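Local coordinates for protein probable 2-oxoglutarate-dependent dioxygenase At5g05600 (Arabidopsis thaliana, PDB 6LSV) that oxidises the plant stress hormone jasmonate to 12-hydroxyjasmonate, using ferrous iron, 2-oxoglutarate and molecular oxygen, and so acts within jasmonate defence signalling, at residues L172-L183 against P230-P238; F263-I271 against T278-V286. All coordinates share one frame; numbering follows the deposited sequence.

Interaction 1: L172-L183 against P230-P238. With AKG (2-oxoglutaric acid), chain C.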
loop_
_atom_site.group_PDB
_atom_site.type_symbol
_atom_site.label_atom_id
_atom_site.label_comp_id
_atom_site.label_asym_id
_atom_site.label_seq_id
_atom_site.Cartn_x
_atom_site.Cartn_y
_atom_site.Cartn_z
ATOM N N LEU A 172 -5.554 -7.101 -11.337
ATOM C CA LEU A 172 -4.513 -6.153 -10.959
ATOM C C LEU A 172 -3.117 -6.717 -11.192
ATOM O O LEU A 172 -2.169 -5.949 -11.386
ATOM C CB LEU A 172 -4.694 -5.725 -9.502
ATOM C CG LEU A 172 -5.518 -4.443 -9.322
ATOM C CD1 LEU A 172 -6.944 -4.623 -9.822
ATOM C CD2 LEU A 172 -5.529 -3.991 -7.885
ATOM N N VAL A 173 -2.966 -8.042 -11.184
ATOM C CA VAL A 173 -1.705 -8.640 -11.615
ATOM C C VAL A 173 -1.458 -8.339 -13.089
ATOM O O VAL A 173 -0.341 -7.986 -13.489
ATOM C CB VAL A 173 -1.706 -10.154 -11.330
ATOM C CG1 VAL A 173 -0.632 -10.861 -12.148
ATOM C CG2 VAL A 173 -1.499 -10.416 -9.844
ATOM N N LYS A 174 -2.503 -8.453 -13.917
ATOM C CA LYS A 174 -2.381 -8.122 -15.335
ATOM C C LYS A 174 -2.067 -6.643 -15.530
ATOM O O LYS A 174 -1.207 -6.278 -16.340
ATOM C CB LYS A 174 -3.672 -8.488 -16.073
ATOM C CG LYS A 174 -3.909 -9.977 -16.248
ATOM C CD LYS A 174 -5.225 -10.241 -16.965
ATOM C CE LYS A 174 -5.625 -11.705 -16.866
ATOM N NZ LYS A 174 -7.088 -11.877 -16.627
ATOM N N LEU A 175 -2.775 -5.775 -14.805
ATOM C CA LEU A 175 -2.541 -4.341 -14.924
ATOM C C LEU A 175 -1.124 -3.975 -14.499
ATOM O O LEU A 175 -0.487 -3.114 -15.115
ATOM C CB LEU A 175 -3.573 -3.581 -14.088
ATOM C CG LEU A 175 -3.364 -2.083 -13.850
ATOM C CD1 LEU A 175 -3.292 -1.317 -15.171
ATOM C CD2 LEU A 175 -4.463 -1.529 -12.953
ATOM N N SER A 176 -0.609 -4.625 -13.452
ATOM C CA SER A 176 0.744 -4.319 -13.001
ATOM C C SER A 176 1.771 -4.641 -14.079
ATOM O O SER A 176 2.703 -3.861 -14.306
ATOM C CB SER A 176 1.067 -5.078 -11.713
ATOM O OG SER A 176 0.026 -4.973 -10.757
ATOM N N GLY A 177 1.616 -5.782 -14.755
ATOM C CA GLY A 177 2.565 -6.146 -15.795
ATOM C C GLY A 177 2.652 -5.104 -16.893
ATOM O O GLY A 177 3.740 -4.791 -17.383
ATOM N N ARG A 178 1.505 -4.543 -17.283
ATOM C CA ARG A 178 1.498 -3.475 -18.279
ATOM C C ARG A 178 2.129 -2.201 -17.729
ATOM O O ARG A 178 2.860 -1.506 -18.443
ATOM C CB ARG A 178 0.066 -3.211 -18.749
ATOM C CG ARG A 178 -0.434 -4.236 -19.771
ATOM C CD ARG A 178 -1.790 -4.821 -19.399
ATOM N NE ARG A 178 -2.323 -5.673 -20.464
ATOM C CZ ARG A 178 -2.000 -6.954 -20.640
ATOM N NH1 ARG A 178 -1.152 -7.551 -19.809
ATOM N NH2 ARG A 178 -2.531 -7.642 -21.644
ATOM N N ILE A 179 1.856 -1.874 -16.463
ATOM C CA ILE A 179 2.446 -0.687 -15.850
ATOM C C ILE A 179 3.956 -0.848 -15.720
ATOM O O ILE A 179 4.716 0.117 -15.877
ATOM C CB ILE A 179 1.785 -0.410 -14.486
ATOM C CG1 ILE A 179 0.326 0.004 -14.667
ATOM C CG2 ILE A 179 2.560 0.655 -13.720
ATOM C CD1 ILE A 179 -0.398 0.253 -13.352
ATOM N N MET A 180 4.416 -2.069 -15.430
ATOM C CA MET A 180 5.850 -2.323 -15.355
ATOM C C MET A 180 6.542 -2.001 -16.671
ATOM O O MET A 180 7.689 -1.538 -16.674
ATOM C CB MET A 180 6.102 -3.780 -14.968
ATOM C CG MET A 180 5.674 -4.125 -13.553
ATOM S SD MET A 180 6.923 -3.701 -12.334
ATOM C CE MET A 180 7.960 -5.154 -12.464
ATOM N N ARG A 181 5.855 -2.225 -17.796
ATOM C CA ARG A 181 6.457 -1.960 -19.097
ATOM C C ARG A 181 6.614 -0.465 -19.343
ATOM O O ARG A 181 7.587 -0.033 -19.973
ATOM C CB ARG A 181 5.622 -2.607 -20.202
ATOM C CG ARG A 181 5.511 -4.117 -20.081
ATOM C CD ARG A 181 5.279 -4.771 -21.429
ATOM N NE ARG A 181 4.076 -4.270 -22.083
ATOM C CZ ARG A 181 2.867 -4.806 -21.932
ATOM N NH1 ARG A 181 2.699 -5.862 -21.144
ATOM N NH2 ARG A 181 1.824 -4.285 -22.566
ATOM N N VAL A 182 5.669 0.341 -18.857
ATOM C CA VAL A 182 5.807 1.787 -18.994
ATOM C C VAL A 182 6.904 2.307 -18.071
ATOM O O VAL A 182 7.703 3.169 -18.459
ATOM C CB VAL A 182 4.458 2.481 -18.732
ATOM C CG1 VAL A 182 4.621 3.997 -18.746
ATOM C CG2 VAL A 182 3.426 2.044 -19.767
ATOM N N LEU A 183 6.969 1.787 -16.840
ATOM C CA LEU A 183 8.006 2.217 -15.906
ATOM C C LEU A 183 9.397 1.911 -16.446
ATOM O O LEU A 183 10.309 2.743 -16.343
ATOM C CB LEU A 183 7.801 1.543 -14.548
ATOM C CG LEU A 183 6.554 1.943 -13.757
ATOM C CD1 LEU A 183 6.534 1.245 -12.407
ATOM C CD2 LEU A 183 6.491 3.448 -13.584
ATOM N N PRO A 230 6.959 -0.855 1.202
ATOM C CA PRO A 230 8.266 -1.520 1.074
ATOM C C PRO A 230 8.469 -2.232 -0.252
ATOM O O PRO A 230 9.618 -2.374 -0.689
ATOM C CB PRO A 230 8.267 -2.515 2.243
ATOM C CG PRO A 230 6.826 -2.749 2.549
ATOM C CD PRO A 230 6.114 -1.466 2.243
ATOM N N GLY A 231 7.401 -2.684 -0.902
ATOM C CA GLY A 231 7.517 -3.533 -2.069
ATOM C C GLY A 231 7.793 -2.770 -3.348
ATOM O O GLY A 231 8.313 -1.651 -3.345
ATOM N N GLY A 232 7.428 -3.399 -4.466
ATOM C CA GLY A 232 7.700 -2.860 -5.784
ATOM C C GLY A 232 6.811 -1.695 -6.161
ATOM O O GLY A 232 7.270 -0.551 -6.215
ATOM N N MET A 233 5.541 -1.971 -6.447
ATOM C CA MET A 233 4.565 -0.919 -6.675
ATOM C C MET A 233 3.259 -1.294 -5.995
ATOM O O MET A 233 2.960 -2.475 -5.791
ATOM C CB MET A 233 4.314 -0.659 -8.168
ATOM C CG MET A 233 4.098 -1.902 -9.008
ATOM S SD MET A 233 3.558 -1.502 -10.685
ATOM C CE MET A 233 1.871 -0.986 -10.383
ATOM N N THR A 234 2.486 -0.275 -5.637
ATOM C CA THR A 234 1.172 -0.453 -5.042
ATOM C C THR A 234 0.112 0.075 -5.996
ATOM O O THR A 234 0.242 1.185 -6.524
ATOM C CB THR A 234 1.067 0.266 -3.694
ATOM O OG1 THR A 234 2.145 -0.142 -2.843
ATOM C CG2 THR A 234 -0.260 -0.060 -3.014
ATOM N N ILE A 235 -0.921 -0.725 -6.225
ATOM C CA ILE A 235 -2.119 -0.273 -6.919
ATOM C C ILE A 235 -3.176 -0.046 -5.847
ATOM O O ILE A 235 -3.648 -0.996 -5.213
ATOM C CB ILE A 235 -2.578 -1.277 -7.987
ATOM C CG1 ILE A 235 -1.506 -1.418 -9.070
ATOM C CG2 ILE A 235 -3.883 -0.824 -8.628
ATOM C CD1 ILE A 235 -1.822 -2.458 -10.115
ATOM N N LEU A 236 -3.527 1.217 -5.626
ATOM C CA LEU A 236 -4.378 1.629 -4.518
ATOM C C LEU A 236 -5.758 2.001 -5.038
ATOM O O LEU A 236 -5.882 2.823 -5.954
ATOM C CB LEU A 236 -3.750 2.815 -3.777
ATOM C CG LEU A 236 -4.462 3.481 -2.597
ATOM C CD1 LEU A 236 -4.770 2.480 -1.496
ATOM C CD2 LEU A 236 -3.606 4.620 -2.056
ATOM N N LEU A 237 -6.793 1.389 -4.459
ATOM C CA LEU A 237 -8.176 1.774 -4.725
ATOM C C LEU A 237 -8.687 2.517 -3.500
ATOM O O LEU A 237 -9.186 1.895 -2.552
ATOM C CB LEU A 237 -9.054 0.559 -5.033
ATOM C CG LEU A 237 -10.512 0.891 -5.368
ATOM C CD1 LEU A 237 -10.583 2.013 -6.395
ATOM C CD2 LEU A 237 -11.256 -0.341 -5.868
ATOM N N PRO A 238 -8.566 3.837 -3.455
ATOM C CA PRO A 238 -9.010 4.577 -2.274
ATOM C C PRO A 238 -10.526 4.667 -2.221
ATOM O O PRO A 238 -11.226 4.469 -3.215
ATOM C CB PRO A 238 -8.377 5.960 -2.459
ATOM C CG PRO A 238 -8.205 6.102 -3.931
ATOM C CD PRO A 238 -8.009 4.719 -4.497
HETATM C C1 AKG C . -1.948 1.678 2.219
HETATM O O1 AKG C . -1.134 1.488 1.281
HETATM O O2 AKG C . -2.161 0.751 3.048
HETATM C C2 AKG C . -2.643 3.039 2.350
HETATM O O5 AKG C . -1.976 4.002 2.532
HETATM C C3 AKG C . -4.167 3.190 2.254
HETATM C C4 AKG C . -4.498 4.503 1.537
HETATM C C5 AKG C . -5.946 4.922 1.795
HETATM O O3 AKG C . -6.584 5.598 0.945
HETATM O O4 AKG C . -6.502 4.587 2.870
#
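Ile235 and Met233, two residues apart on strand 233-237, press into the row of side chains that helix 172-183 turns toward the sheet, a worked example of how a jelly-roll core is backed by a helix. The apolar contacts fall into two groups. Around Ile235, the CG2 branch meets Leu172 CD2 at 3.6 Å, the two side chains crossing at a slant. Its other arm, with CG1 anti to the carbonyl carbon (chi1 -63°), carries CD1 farther toward the helix, where it lies 4.0 Å from Leu175 CD2. Around Met233, the chain bends at chi3 (-73°), and its methyl CE rests 3.8 Å from Ile179 CG2, with Ile179 CD1 beside the same methyl. The sulfur of Met233 lies 4.3 Å from Met180 SD, and Leu183 CD1 lies against the same Met233 sulfur from one turn farther along the helix.

The polar component is internal to the helix. Ser176 N donates to Leu172 O at 2.9 Å; Ser176 OG lies near that oxygen too, modelled too close to trust in detail.

Thr234 and Leu236 point away from the helix. Thr234 OG1 is hydrogen-bonded to Asp229 OD2, a second-shell bond to an iron ligand, and Leu236 CD1 lies 3.7 Å from C4 of 2-oxoglutarate, so one strand presents one face to the helix and the other to the active site. A classic beta bulge opens the strand, Gly232 and Met233 together standing opposite Tyr301 of strand 294-302.

Strand 233-237 lies between strands 263-267 and 294-302 in the main sheet. The axes of helix 172-183 and strand 233-237 come within 10.0 Å, their chain directions 128° apart. The same helix also packs on Phe299, Tyr301 and Val265 of the flanking strands, while Phe194 of helix 193-197 flanks Met180 and Leu183.

Interaction 2: F263-I271 against T278-V286. With AKG (2-oxoglutaric acid), chain C.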
loop_
_atom_site.group_PDB
_atom_site.type_symbol
_atom_site.label_atom_id
_atom_site.label_comp_id
_atom_site.label_asym_id
_atom_site.label_seq_id
_atom_site.Cartn_x
_atom_site.Cartn_y
_atom_site.Cartn_z
ATOM N N PHE A 263 -7.386 4.076 -10.468
ATOM C CA PHE A 263 -6.450 3.609 -9.458
ATOM C C PHE A 263 -5.380 4.667 -9.240
ATOM O O PHE A 263 -5.157 5.543 -10.080
ATOM C CB PHE A 263 -5.778 2.296 -9.869
ATOM C CG PHE A 263 -6.696 1.113 -9.872
ATOM C CD1 PHE A 263 -7.165 0.579 -8.682
ATOM C CD2 PHE A 263 -7.064 0.514 -11.066
ATOM C CE1 PHE A 263 -7.995 -0.520 -8.683
ATOM C CE2 PHE A 263 -7.897 -0.587 -11.075
ATOM C CZ PHE A 263 -8.361 -1.108 -9.881
ATOM N N ILE A 264 -4.714 4.579 -8.097
ATOM C CA ILE A 264 -3.492 5.329 -7.847
ATOM C C ILE A 264 -2.348 4.329 -7.832
ATOM O O ILE A 264 -2.406 3.320 -7.116
ATOM C CB ILE A 264 -3.565 6.131 -6.537
ATOM C CG1 ILE A 264 -4.520 7.316 -6.705
ATOM C CG2 ILE A 264 -2.180 6.623 -6.141
ATOM C CD1 ILE A 264 -5.018 7.900 -5.403
ATOM N N VAL A 265 -1.338 4.583 -8.653
ATOM C CA VAL A 265 -0.168 3.723 -8.757
ATOM C C VAL A 265 0.926 4.337 -7.900
ATOM O O VAL A 265 1.355 5.471 -8.146
ATOM C CB VAL A 265 0.282 3.561 -10.218
ATOM C CG1 VAL A 265 1.422 2.565 -10.329
ATOM C CG2 VAL A 265 -0.889 3.129 -11.086
ATOM N N ASN A 266 1.365 3.606 -6.881
ATOM C CA ASN A 266 2.410 4.069 -5.980
ATOM C C ASN A 266 3.719 3.378 -6.326
ATOM O O ASN A 266 3.771 2.148 -6.413
ATOM C CB ASN A 266 2.052 3.784 -4.519
ATOM C CG ASN A 266 1.008 4.738 -3.972
ATOM O OD1 ASN A 266 0.728 5.779 -4.565
ATOM N ND2 ASN A 266 0.433 4.390 -2.826
ATOM N N ILE A 267 4.767 4.172 -6.535
ATOM C CA ILE A 267 6.113 3.621 -6.585
ATOM C C ILE A 267 6.485 3.127 -5.194
ATOM O O ILE A 267 6.348 3.856 -4.203
ATOM C CB ILE A 267 7.114 4.673 -7.089
ATOM C CG1 ILE A 267 6.753 5.139 -8.505
ATOM C CG2 ILE A 267 8.539 4.130 -7.030
ATOM C CD1 ILE A 267 6.983 4.097 -9.579
ATOM N N GLY A 268 6.933 1.878 -5.105
ATOM C CA GLY A 268 7.351 1.331 -3.833
ATOM C C GLY A 268 8.849 1.462 -3.598
ATOM O O GLY A 268 9.605 1.898 -4.469
ATOM N N ASP A 269 9.260 1.067 -2.389
ATOM C CA ASP A 269 10.667 1.161 -2.009
ATOM C C ASP A 269 11.552 0.339 -2.938
ATOM O O ASP A 269 12.676 0.747 -3.259
ATOM C CB ASP A 269 10.849 0.703 -0.560
ATOM C CG ASP A 269 10.607 1.817 0.443
ATOM O OD1 ASP A 269 10.369 2.969 0.016
ATOM O OD2 ASP A 269 10.662 1.539 1.661
ATOM N N GLN A 270 11.063 -0.822 -3.383
ATOM C CA GLN A 270 11.884 -1.695 -4.214
ATOM C C GLN A 270 12.180 -1.071 -5.573
ATOM O O GLN A 270 13.277 -1.259 -6.113
ATOM C CB GLN A 270 11.199 -3.051 -4.384
ATOM C CG GLN A 270 11.072 -3.836 -3.089
ATOM C CD GLN A 270 12.374 -3.884 -2.310
ATOM O OE1 GLN A 270 13.404 -4.312 -2.829
ATOM N NE2 GLN A 270 12.335 -3.435 -1.060
ATOM N N ILE A 271 11.232 -0.322 -6.138
ATOM C CA ILE A 271 11.484 0.299 -7.433
ATOM C C ILE A 271 12.396 1.511 -7.283
ATOM O O ILE A 271 13.232 1.768 -8.157
ATOM C CB ILE A 271 10.154 0.652 -8.121
ATOM C CG1 ILE A 271 9.445 -0.629 -8.563
ATOM C CG2 ILE A 271 10.380 1.569 -9.317
ATOM C CD1 ILE A 271 8.238 -0.400 -9.442
ATOM N N THR A 278 16.146 7.082 -9.305
ATOM C CA THR A 278 15.542 7.912 -10.342
ATOM C C THR A 278 14.036 8.017 -10.137
ATOM O O THR A 278 13.453 9.102 -10.258
ATOM C CB THR A 278 15.856 7.360 -11.733
ATOM O OG1 THR A 278 17.272 7.177 -11.868
ATOM C CG2 THR A 278 15.366 8.325 -12.803
ATOM N N TYR A 279 13.389 6.895 -9.836
ATOM C CA TYR A 279 12.021 6.901 -9.345
ATOM C C TYR A 279 12.045 6.984 -7.826
ATOM O O TYR A 279 12.877 6.350 -7.171
ATOM C CB TYR A 279 11.271 5.643 -9.786
ATOM C CG TYR A 279 11.066 5.519 -11.278
ATOM C CD1 TYR A 279 11.085 6.635 -12.101
ATOM C CD2 TYR A 279 10.850 4.279 -11.863
ATOM C CE1 TYR A 279 10.895 6.519 -13.464
ATOM C CE2 TYR A 279 10.656 4.154 -13.223
ATOM C CZ TYR A 279 10.681 5.276 -14.018
ATOM O OH TYR A 279 10.494 5.153 -15.375
ATOM N N LYS A 280 11.139 7.777 -7.267
ATOM C CA LYS A 280 11.024 7.929 -5.825
ATOM C C LYS A 280 9.757 7.245 -5.340
ATOM O O LYS A 280 8.717 7.314 -5.998
ATOM C CB LYS A 280 11.007 9.405 -5.426
ATOM C CG LYS A 280 12.288 10.143 -5.778
ATOM C CD LYS A 280 13.489 9.532 -5.066
ATOM C CE LYS A 280 14.741 10.350 -5.318
ATOM N NZ LYS A 280 14.425 11.795 -5.493
ATOM N N SER A 281 9.845 6.575 -4.196
ATOM C CA SER A 281 8.657 5.994 -3.589
ATOM C C SER A 281 7.887 7.081 -2.849
ATOM O O SER A 281 8.468 7.851 -2.079
ATOM C CB SER A 281 9.030 4.850 -2.646
ATOM O OG SER A 281 9.835 5.296 -1.567
ATOM N N VAL A 282 6.579 7.156 -3.101
ATOM C CA VAL A 282 5.750 8.170 -2.459
ATOM C C VAL A 282 5.591 7.852 -0.976
ATOM O O VAL A 282 5.481 6.685 -0.573
ATOM C CB VAL A 282 4.382 8.269 -3.157
ATOM C CG1 VAL A 282 3.641 6.932 -3.098
ATOM C CG2 VAL A 282 3.545 9.379 -2.535
ATOM N N GLU A 283 5.597 8.895 -0.156
ATOM C CA GLU A 283 5.290 8.788 1.263
ATOM C C GLU A 283 3.849 9.232 1.484
ATOM O O GLU A 283 3.466 10.333 1.075
ATOM C CB GLU A 283 6.250 9.644 2.088
ATOM C CG GLU A 283 6.056 9.539 3.587
ATOM C CD GLU A 283 7.069 10.365 4.360
ATOM O OE1 GLU A 283 7.729 11.233 3.748
ATOM O OE2 GLU A 283 7.203 10.149 5.581
ATOM N N HIS A 284 3.049 8.377 2.115
ATOM C CA HIS A 284 1.643 8.688 2.306
ATOM C C HIS A 284 1.213 8.356 3.728
ATOM O O HIS A 284 1.912 7.668 4.479
ATOM C CB HIS A 284 0.753 7.955 1.291
ATOM C CG HIS A 284 1.197 6.559 0.991
ATOM N ND1 HIS A 284 2.273 6.279 0.174
ATOM C CD2 HIS A 284 0.706 5.362 1.391
ATOM C CE1 HIS A 284 2.428 4.970 0.090
ATOM N NE2 HIS A 284 1.492 4.390 0.819
ATOM N N ARG A 285 0.044 8.879 4.085
ATOM C CA ARG A 285 -0.586 8.663 5.378
ATOM C C ARG A 285 -2.084 8.841 5.186
ATOM O O ARG A 285 -2.533 9.419 4.193
ATOM C CB ARG A 285 -0.046 9.631 6.436
ATOM C CG ARG A 285 -0.591 11.046 6.292
ATOM C CD ARG A 285 -0.057 11.980 7.363
ATOM N NE ARG A 285 -0.748 13.265 7.334
ATOM C CZ ARG A 285 -0.423 14.316 8.081
ATOM N NH1 ARG A 285 0.591 14.244 8.932
ATOM N NH2 ARG A 285 -1.117 15.442 7.979
ATOM N N VAL A 286 -2.859 8.335 6.139
ATOM C CA VAL A 286 -4.311 8.432 6.087
ATOM C C VAL A 286 -4.782 9.220 7.299
ATOM O O VAL A 286 -4.347 8.957 8.426
ATOM C CB VAL A 286 -4.982 7.045 6.037
ATOM C CG1 VAL A 286 -6.467 7.185 5.735
ATOM C CG2 VAL A 286 -4.312 6.161 4.997
HETATM C C1 AKG C . -1.948 1.678 2.219
HETATM O O1 AKG C . -1.134 1.488 1.281
HETATM O O2 AKG C . -2.161 0.751 3.048
HETATM C C2 AKG C . -2.643 3.039 2.350
HETATM O O5 AKG C . -1.976 4.002 2.532
HETATM C C3 AKG C . -4.167 3.190 2.254
HETATM C C4 AKG C . -4.498 4.503 1.537
HETATM C C5 AKG C . -5.946 4.922 1.795
HETATM O O3 AKG C . -6.584 5.598 0.945
HETATM O O4 AKG C . -6.502 4.587 2.870
HETATM O O HOH W 1 5.129 4.002 -1.963
#
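The iron site of a 2-oxoglutarate dioxygenase illustrates how a metal ligand is packed by its second shell: His284, with His227 and Asp229, binds the iron, and Asn266 packs over one face of its ring. With CG beside the backbone N (chi1 -76°), the Asn266 amide swings toward His284 and Val282. Its ND2 sits toward the rim of the imidazole, 3.6 Å from CE1 of His284, with amide and ring planes 32° apart, and its OD1 is 3.5 Å from Val282 CG1. At the ring edge, His284 CD2 approaches O5 of 2-oxoglutarate at 3.2 Å.

The backbones meet mainly at Ile267 O. Val282 N makes only a weak, bent bond to it (136°), Ser281 CA brings a C-H to it, and a water donates to both Ile267 O and Val282 O.

Among the side chains, Asp269 OD1 lies 2.9 Å from Ser281 OG, while Asp269 OD2 is hydrogen-bonded to Tyr332 OH. Ile271 CG2 reaches the edge of the Tyr279 ring, 3.7 Å from CD2.

Strand 263-267 sits between strands 77-81 and 233-237 of the main sheet, whereas strand 284-286 pairs with strand 245-248 in the smaller sheet; Cys72 of helix 63-74 packs on Ile267 and Tyr279.

How the interactions relate
After the N-terminal helices and the first strands of the main sheet, the chain forms helix 161-186, then runs through strand 204-212 and the first two iron ligands before strand 233-237 returns to the helix: interaction 1 closes this long excursion. Interaction 2 opens afterwards and closes a short loop through helix 269-274, so the two are in series and neither encloses the other. They are joined laterally, since strands 233-237 and 263-267 are neighbours, Gly232 O probably accepts a hydrogen bond from Gly268 N, and Tyr279 OH is hydrogen-bonded to Leu183 O. Together they join helix to main sheet and main sheet to smaller sheet; Leu236 of one and His284 of the other touch 2-oxoglutarate.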